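Long-range contacts in lovastatin nonaketide synthase, polyketide synthase component (PDB 7CPX), which builds the nonaketide backbone of lovastatin from malonyl-CoA as an iterative, multidomain polyketide synthase, reducing and methylating the chain on its acyl carrier protein: residues G658-A663 with K816-N821; A651-S656 with Y798-A803. The protein carries 2 engineered substitutions. All coordinates share one frame; numbering follows the deposited sequence.

Interaction 1: G658-A663 with K816-N821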
loop_
_atom_site.group_PDB
_atom_site.type_symbol
_atom_site.label_atom_id
_atom_site.label_comp_id
_atom_site.label_asym_id
_atom_site.label_seq_id
_atom_site.Cartn_x
_atom_site.Cartn_y
_atom_site.Cartn_z
ATOM N N GLY A 658 -63.967 59.117 10.564
ATOM C CA GLY A 658 -62.590 58.931 10.154
ATOM C C GLY A 658 -61.772 60.188 10.347
ATOM O O GLY A 658 -60.556 60.124 10.546
ATOM N N GLU A 659 -62.432 61.344 10.292
ATOM C CA GLU A 659 -61.737 62.594 10.569
ATOM C C GLU A 659 -61.578 62.806 12.069
ATOM O O GLU A 659 -60.464 63.034 12.555
ATOM C CB GLU A 659 -62.491 63.765 9.933
ATOM C CG GLU A 659 -61.632 64.994 9.664
ATOM C CD GLU A 659 -61.057 65.603 10.929
ATOM O OE1 GLU A 659 -61.803 65.729 11.923
ATOM O OE2 GLU A 659 -59.857 65.946 10.931
ATOM N N ILE A 660 -62.675 62.701 12.820
ATOM C CA ILE A 660 -62.645 63.063 14.235
ATOM C C ILE A 660 -61.593 62.239 14.965
ATOM O O ILE A 660 -60.706 62.779 15.638
ATOM C CB ILE A 660 -64.037 62.883 14.866
ATOM C CG1 ILE A 660 -65.065 63.773 14.161
ATOM C CG2 ILE A 660 -63.986 63.199 16.354
ATOM C CD1 ILE A 660 -66.503 63.484 14.548
ATOM N N ALA A 661 -61.649 60.916 14.800
ATOM C CA ALA A 661 -60.652 60.063 15.435
ATOM C C ALA A 661 -59.253 60.426 14.963
ATOM O O ALA A 661 -58.314 60.490 15.766
ATOM C CB ALA A 661 -60.955 58.593 15.142
ATOM N N CYS A 662 -59.098 60.693 13.664
ATOM C CA CYS A 662 -57.790 61.079 13.151
ATOM C C CYS A 662 -57.283 62.333 13.847
ATOM O O CYS A 662 -56.078 62.476 14.087
ATOM C CB CYS A 662 -57.859 61.291 11.639
ATOM S SG CYS A 662 -56.254 61.571 10.863
ATOM N N ALA A 663 -58.192 63.248 14.199
ATOM C CA ALA A 663 -57.775 64.450 14.910
ATOM C C ALA A 663 -57.093 64.090 16.221
ATOM O O ALA A 663 -56.102 64.720 16.609
ATOM C CB ALA A 663 -58.977 65.360 15.158
ATOM N N LYS A 816 -65.058 75.368 12.621
ATOM C CA LYS A 816 -65.426 75.312 11.212
ATOM C C LYS A 816 -64.830 74.089 10.530
ATOM O O LYS A 816 -65.421 73.557 9.586
ATOM C CB LYS A 816 -64.983 76.592 10.505
ATOM C CG LYS A 816 -65.652 77.844 11.047
ATOM C CD LYS A 816 -65.229 79.089 10.288
ATOM C CE LYS A 816 -65.926 80.328 10.827
ATOM N NZ LYS A 816 -65.528 81.561 10.095
ATOM N N TYR A 817 -63.668 73.621 10.991
ATOM C CA TYR A 817 -63.108 72.391 10.442
ATOM C C TYR A 817 -63.971 71.186 10.798
ATOM O O TYR A 817 -64.231 70.324 9.948
ATOM C CB TYR A 817 -61.679 72.197 10.947
ATOM C CG TYR A 817 -61.021 70.937 10.435
ATOM C CD1 TYR A 817 -60.952 70.672 9.074
ATOM C CD2 TYR A 817 -60.460 70.018 11.310
ATOM C CE1 TYR A 817 -60.351 69.526 8.600
ATOM C CE2 TYR A 817 -59.854 68.868 10.844
ATOM C CZ TYR A 817 -59.803 68.627 9.488
ATOM O OH TYR A 817 -59.202 67.483 9.014
ATOM N N TRP A 818 -64.430 71.110 12.048
ATOM C CA TRP A 818 -65.308 70.012 12.436
ATOM C C TRP A 818 -66.639 70.085 11.701
ATOM O O TRP A 818 -67.281 69.054 11.473
ATOM C CB TRP A 818 -65.524 70.027 13.949
ATOM C CG TRP A 818 -64.245 70.041 14.732
ATOM C CD1 TRP A 818 -63.572 71.140 15.180
ATOM C CD2 TRP A 818 -63.483 68.905 15.158
ATOM N NE1 TRP A 818 -62.440 70.760 15.858
ATOM C CE2 TRP A 818 -62.361 69.392 15.859
ATOM C CE3 TRP A 818 -63.640 67.523 15.014
ATOM C CZ2 TRP A 818 -61.405 68.548 16.416
ATOM C CZ3 TRP A 818 -62.688 66.687 15.569
ATOM C CH2 TRP A 818 -61.584 67.202 16.259
ATOM N N LYS A 819 -67.075 71.293 11.331
ATOM C CA LYS A 819 -68.262 71.421 10.490
ATOM C C LYS A 819 -67.987 70.928 9.074
ATOM O O LYS A 819 -68.784 70.173 8.501
ATOM C CB LYS A 819 -68.731 72.875 10.472
ATOM C CG LYS A 819 -69.799 73.177 9.433
ATOM C CD LYS A 819 -70.338 74.588 9.588
ATOM C CE LYS A 819 -71.297 74.942 8.464
ATOM N NZ LYS A 819 -71.853 76.313 8.616
ATOM N N ASP A 820 -66.859 71.342 8.492
ATOM C CA ASP A 820 -66.474 70.865 7.171
ATOM C C ASP A 820 -66.314 69.354 7.145
ATOM O O ASP A 820 -66.419 68.747 6.073
ATOM C CB ASP A 820 -65.168 71.530 6.735
ATOM C CG ASP A 820 -65.283 73.038 6.648
ATOM O OD1 ASP A 820 -66.383 73.568 6.909
ATOM O OD2 ASP A 820 -64.273 73.693 6.318
ATOM N N ASN A 821 -66.052 68.739 8.300
ATOM C CA ASN A 821 -65.945 67.284 8.358
ATOM C C ASN A 821 -67.155 66.622 7.713
ATOM O O ASN A 821 -67.022 65.608 7.019
ATOM C CB ASN A 821 -65.798 66.826 9.809
ATOM C CG ASN A 821 -65.686 65.320 9.934
ATOM O OD1 ASN A 821 -65.240 64.639 9.011
ATOM N ND2 ASN A 821 -66.099 64.789 11.080
#
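Glu-659 reaches across from its helix into the angle between Tyr-817, Trp-818 and Asn-821, and its side chain can be followed atom by atom. CB points at the partner helix and lies against the amide oxygen of Asn-821, 3.0 Å from OD1. CG, anti to the backbone N (chi1 -157°), has Asn-821 OD1 and the Tyr-817 hydroxyl as its neighbours. The chain then bends at chi2, and the carboxylate carbon CD lies close to OH (3.3 Å) and CE2 of Tyr-817. At the end OE2 accepts a hydrogen bond from Tyr-817 OH, 2.5 Å away, while OE1 lies between the two rings, about equally far from Tyr-817 CE2 and Trp-818 CZ3. Glutamate and tyrosine meet tip to tip with carboxylate and phenol planes 77° apart, and the hydroxyl approaches OE2 from above the carboxylate plane.

Beside this buried polar pair the contact turns apolar. The benzo end of Trp-818 rests against both Ile-660 and Ala-663, with CZ3 3.8 Å from Ile-660 CG2 and CH2 close to Ala-663 CB. Asn-821 crosses Ile-660 at about a right angle, its ND2 near CG1; that nitrogen is held by the backbone oxygen of Ser-656.

The two helical segments run roughly antiparallel, at 143°, their axes 10.7 Å apart, so side chains have to bridge the gap. Helix 671-682 packs on Ile-660 and Trp-818, helix 768-780 backs the indole through Leu-778, and Trp-797 of strand 797-798 touches Glu-659, all within the malonyl-CoA:ACP transacylase domain.

Interaction 2: A651-S656 with Y798-A803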
loop_
_atom_site.group_PDB
_atom_site.type_symbol
_atom_site.label_atom_id
_atom_site.label_comp_id
_atom_site.label_asym_id
_atom_site.label_seq_id
_atom_site.Cartn_x
_atom_site.Cartn_y
_atom_site.Cartn_z
ATOM N N ALA A 651 -50.487 60.548 9.893
ATOM C CA ALA A 651 -51.942 60.580 9.949
ATOM C C ALA A 651 -52.533 61.263 8.725
ATOM O O ALA A 651 -52.083 62.338 8.318
ATOM C CB ALA A 651 -52.422 61.293 11.216
ATOM N N VAL A 652 -53.548 60.622 8.148
ATOM C CA VAL A 652 -54.394 61.206 7.114
ATOM C C VAL A 652 -55.840 60.939 7.501
ATOM O O VAL A 652 -56.193 59.806 7.848
ATOM C CB VAL A 652 -54.089 60.629 5.719
ATOM C CG1 VAL A 652 -55.230 60.932 4.757
ATOM C CG2 VAL A 652 -52.788 61.197 5.186
ATOM N N VAL A 653 -56.671 61.973 7.444
ATOM C CA VAL A 653 -58.051 61.859 7.897
ATOM C C VAL A 653 -58.891 61.203 6.811
ATOM O O VAL A 653 -58.564 61.255 5.618
ATOM C CB VAL A 653 -58.627 63.237 8.283
ATOM C CG1 VAL A 653 -57.674 64.010 9.201
ATOM C CG2 VAL A 653 -58.966 64.039 7.043
ATOM N N GLY A 654 -59.989 60.580 7.229
ATOM C CA GLY A 654 -60.953 60.028 6.298
ATOM C C GLY A 654 -62.146 60.945 6.129
ATOM O O GLY A 654 -61.994 62.104 5.734
ATOM N N HIS A 655 -63.339 60.438 6.429
ATOM C CA HIS A 655 -64.560 61.225 6.375
ATOM C C HIS A 655 -65.399 60.946 7.613
ATOM O O HIS A 655 -65.396 59.833 8.146
ATOM C CB HIS A 655 -65.372 60.916 5.110
ATOM C CG HIS A 655 -65.802 59.486 5.001
ATOM N ND1 HIS A 655 -65.006 58.510 4.440
ATOM C CD2 HIS A 655 -66.945 58.867 5.379
ATOM C CE1 HIS A 655 -65.641 57.352 4.479
ATOM N NE2 HIS A 655 -66.820 57.541 5.043
ATOM N N SER A 656 -66.115 61.972 8.069
ATOM C CA SER A 656 -67.007 61.875 9.227
ATOM C C SER A 656 -66.190 61.348 10.402
ATOM O O SER A 656 -65.221 62.017 10.800
ATOM C CB SER A 656 -68.226 61.040 8.835
ATOM O OG SER A 656 -69.130 60.917 9.920
ATOM N N TYR A 798 -52.352 65.193 8.225
ATOM C CA TYR A 798 -52.801 65.880 7.020
ATOM C C TYR A 798 -54.314 65.771 6.918
ATOM O O TYR A 798 -54.858 64.662 6.889
ATOM C CB TYR A 798 -52.139 65.289 5.773
ATOM C CG TYR A 798 -50.631 65.372 5.790
ATOM C CD1 TYR A 798 -49.870 64.396 6.418
ATOM C CD2 TYR A 798 -49.968 66.427 5.180
ATOM C CE1 TYR A 798 -48.491 64.468 6.436
ATOM C CE2 TYR A 798 -48.590 66.508 5.193
ATOM C CZ TYR A 798 -47.856 65.526 5.823
ATOM O OH TYR A 798 -46.482 65.602 5.839
ATOM N N SER A 799 -54.986 66.916 6.865
ATOM C CA SER A 799 -56.425 66.935 6.657
ATOM C C SER A 799 -56.763 66.615 5.204
ATOM O O SER A 799 -55.958 66.820 4.292
ATOM C CB SER A 799 -56.999 68.299 7.036
ATOM O OG SER A 799 -58.378 68.376 6.718
ATOM N N SER A 800 -57.978 66.108 5.002
ATOM C CA SER A 800 -58.483 65.785 3.673
ATOM C C SER A 800 -59.847 66.433 3.486
ATOM O O SER A 800 -60.225 66.798 2.368
ATOM C CB SER A 800 -58.579 64.273 3.481
ATOM O OG SER A 800 -59.675 63.735 4.201
ATOM N N VAL A 801 -60.592 66.573 4.585
ATOM C CA VAL A 801 -61.831 67.346 4.554
ATOM C C VAL A 801 -61.544 68.751 4.043
ATOM O O VAL A 801 -62.236 69.269 3.159
ATOM C CB VAL A 801 -62.474 67.368 5.952
ATOM C CG1 VAL A 801 -63.362 68.590 6.127
ATOM C CG2 VAL A 801 -63.260 66.085 6.189
ATOM N N ASP A 802 -60.517 69.384 4.599
ATOM C CA ASP A 802 -59.933 70.591 4.036
ATOM C C ASP A 802 -58.733 70.166 3.200
ATOM O O ASP A 802 -57.824 69.501 3.708
ATOM C CB ASP A 802 -59.516 71.567 5.134
ATOM C CG ASP A 802 -58.919 72.844 4.580
ATOM O OD1 ASP A 802 -59.686 73.685 4.065
ATOM O OD2 ASP A 802 -57.684 73.006 4.658
ATOM N N ALA A 803 -58.736 70.543 1.921
ATOM C CA ALA A 803 -57.802 69.948 0.973
ATOM C C ALA A 803 -56.356 70.151 1.411
ATOM O O ALA A 803 -55.594 69.186 1.548
ATOM C CB ALA A 803 -58.034 70.540 -0.419
#
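Val-653 and Ser-800 form the close-packed end of this contact. Val-653 has CG1 beside its backbone N and anti to the carbonyl carbon (chi1 -48°), and CG2 falls between N and C on the Ser-800 side, next to that serine. Ser-800 OG donates to Val-653 O at 3.1 Å, arriving from above the carbonyl plane. CG1 of Val-653 lies 3.7 Å from Tyr-798 O.

Upstream, the chains run side by side as parallel strands, bridged at Val-652 and Tyr-798. Tyr-798 N donates to Ala-651 O (2.9 Å) and Val-653 N to Tyr-798 O (3.3 Å), with Val-652 CA making a CH...O contact to that second oxygen. This pairing puts strand 797-798 on the edge of the parallel sheet of the acyltransferase fold, next to strand 648-652. Past the strand, Gly-654, Ser-656 and Gly-658 fit the GxSxG pattern of a nucleophile elbow, consistent with Ser-656 being the acyl-carrying serine, as in related acyltransferases; it stands right before helix 657-665.

Side-chain packing is looser beside the bridge, where Val-652 CG2 comes no nearer than 4.2 Å to Tyr-798 CB. The phenol of Tyr-798 instead presents its edge to Ala-651 O and sends its hydroxyl to Thr-838. Farther on the segments separate: Val-801 stays 4.2 Å from Gly-654 O through CG2, and the chain turns off in an ST motif, Asp-802 N donating to Ser-799 OG, which also bonds to Tyr-817 OH of helix 815-820, toward the partly exposed Asp-802 and Ala-803.

In the fold
Both interactions belong to the malonyl-CoA:ACP transacylase domain, and their centres lie about 7 Å apart. Along the chain the segments alternate: 651-656, then 658-663, and some 140 residues later 798-803 followed by 816-821. Strands 648-652 and 797-798 pair side by side in the parallel sheet, and the helices that follow them, 657-665 and, after a long loop, 815-820, pack on each other. Polar side chains of segment 816-821 tie the layers together by bonding to both segments of interaction 2, and Cys-662 packs on Val-653. The probable nucleophile elbow lies between the two contacts, its strand side in interaction 2 and its helix side in interaction 1.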